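Local atomic coordinates of minor fimbrium subunit Mfa5 (Porphyromonas gingivalis ATCC 33277, PDB entry 6TO1), a protein that serves as an accessory subunit of the minor fimbriae, adhesive pili that mediate biofilm formation and attachment to host cells and other oral bacteria. Residues A[618-623]-A[637-642]. Numbering follows the deposited sequence.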
# COMPACT_ATOMS: atom_id res chain seq x y z
N GLY A 618 21.32 38.35 49.41
CA GLY A 618 21.08 37.82 48.10
C GLY A 618 22.30 37.31 47.37
O GLY A 618 22.14 36.60 46.37
N SER A 619 23.50 37.63 47.83
CA SER A 619 24.68 37.28 47.06
C SER A 619 25.22 35.93 47.49
O SER A 619 24.90 35.40 48.57
CB SER A 619 25.76 38.38 47.19
OG SER A 619 26.47 38.27 48.40
N THR A 620 26.04 35.35 46.62
CA THR A 620 26.54 34.01 46.85
C THR A 620 27.77 34.07 47.75
O THR A 620 28.72 34.80 47.45
CB THR A 620 26.90 33.31 45.55
OG1 THR A 620 25.77 33.29 44.66
CG2 THR A 620 27.33 31.85 45.86
N PRO A 621 27.78 33.35 48.87
CA PRO A 621 28.96 33.36 49.74
C PRO A 621 30.10 32.56 49.13
O PRO A 621 29.97 31.91 48.09
CB PRO A 621 28.45 32.73 51.04
CG PRO A 621 27.35 31.89 50.63
CD PRO A 621 26.69 32.54 49.44
N ASN A 622 31.24 32.62 49.80
CA ASN A 622 32.44 31.94 49.33
C ASN A 622 32.82 30.80 50.25
O ASN A 622 33.38 31.03 51.34
CB ASN A 622 33.60 32.94 49.21
CG ASN A 622 34.86 32.29 48.70
OD1 ASN A 622 34.82 31.20 48.16
ND2 ASN A 622 36.00 32.94 48.91
N PRO A 623 32.56 29.54 49.89
CA PRO A 623 31.79 29.14 48.69
C PRO A 623 30.29 29.13 48.97
O PRO A 623 29.85 29.26 50.12
CB PRO A 623 32.33 27.74 48.42
CG PRO A 623 32.57 27.19 49.80
CD PRO A 623 33.02 28.37 50.66
N ALA A 637 25.44 31.73 40.18
CA ALA A 637 26.01 32.34 41.38
C ALA A 637 26.30 33.80 41.09
O ALA A 637 26.82 34.15 40.02
CB ALA A 637 27.30 31.64 41.81
N TYR A 638 25.97 34.66 42.06
CA TYR A 638 26.23 36.09 41.99
C TYR A 638 27.21 36.44 43.10
O TYR A 638 26.83 36.53 44.27
CB TYR A 638 24.95 36.89 42.11
CG TYR A 638 24.14 36.76 40.83
CD1 TYR A 638 24.41 37.58 39.76
CD2 TYR A 638 23.18 35.77 40.69
CE1 TYR A 638 23.71 37.47 38.57
CE2 TYR A 638 22.46 35.66 39.50
CZ TYR A 638 22.75 36.52 38.45
OH TYR A 638 22.09 36.45 37.23
N PHE A 639 28.46 36.63 42.73
CA PHE A 639 29.49 37.06 43.68
C PHE A 639 29.57 38.58 43.65
O PHE A 639 29.77 39.16 42.59
CB PHE A 639 30.80 36.38 43.31
CG PHE A 639 30.74 34.89 43.42
CD1 PHE A 639 30.53 34.28 44.64
CD2 PHE A 639 30.88 34.07 42.28
CE1 PHE A 639 30.49 32.90 44.76
CE2 PHE A 639 30.84 32.69 42.40
CZ PHE A 639 30.64 32.10 43.63
N ALA A 640 29.41 39.20 44.82
CA ALA A 640 29.37 40.65 44.98
C ALA A 640 30.74 41.19 45.36
O ALA A 640 31.49 40.56 46.11
CB ALA A 640 28.36 41.04 46.06
N TYR A 641 31.06 42.35 44.82
CA TYR A 641 32.31 43.04 45.08
C TYR A 641 32.02 44.51 45.30
O TYR A 641 31.16 45.08 44.62
CB TYR A 641 33.29 42.91 43.89
CG TYR A 641 33.67 41.49 43.64
CD1 TYR A 641 34.92 40.99 44.00
CD2 TYR A 641 32.78 40.63 43.03
CE1 TYR A 641 35.23 39.67 43.80
CE2 TYR A 641 33.08 39.33 42.83
CZ TYR A 641 34.29 38.84 43.20
OH TYR A 641 34.52 37.51 42.97
N LYS A 642 32.76 45.13 46.22
CA LYS A 642 32.71 46.58 46.37
C LYS A 642 34.08 47.20 46.15
O LYS A 642 35.13 46.57 46.30
CB LYS A 642 32.15 47.01 47.74
CG LYS A 642 32.99 46.62 48.93
CD LYS A 642 32.31 47.12 50.24
CE LYS A 642 33.18 46.80 51.46
NZ LYS A 642 32.59 47.31 52.73
O HOH W 1 28.97 37.51 47.25
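Thr620 holds its OG1 beside its own backbone N (chi1 -56°), which puts the hydroxyl next to Tyr638 N, while CG2, anti to the Thr620 N, turns to the ring of Phe639. Thr620 N donates an almost straight hydrogen bond of 2.7 Å to Tyr638 O, and Tyr638 N donates a more bent one, 2.9 Å long, to Thr620 OG1. The hydroxyl thus stands in for the carbonyl of Thr620, which would accept in a hydrogen-bonded antiparallel pair, and Ala637 CB packs against it. On the other flank CG2 lies 3.5 Å from Phe639 CE1. The same ring presents its edge to the loop backbone: Thr620 O sits 3.4 Å from CD1, and Pro621 O, in the ring plane, approaches CE1. A bound water extends the pairing two residues along the strand. It accepts from Ala640 N at 3.0 Å and donates to Thr620 O and to Ser619 OG, which also bonds Val616 N; nearby, Ser619 CB touches Ala640 CB, 3.9 Å away. Main chain, one hydroxyl and one water therefore tie the irregular loop between strands 610-614 and 624-628 to strand 634-643. Past the Ala640-Val614 backbone bond, the loop keeps lining the side where 610-614 pairs antiparallel; on the other, parallel strand 530-539 receives backbone hydrogen bonding of Ala637 and Phe639 with His536, whose ring stacks with Tyr638.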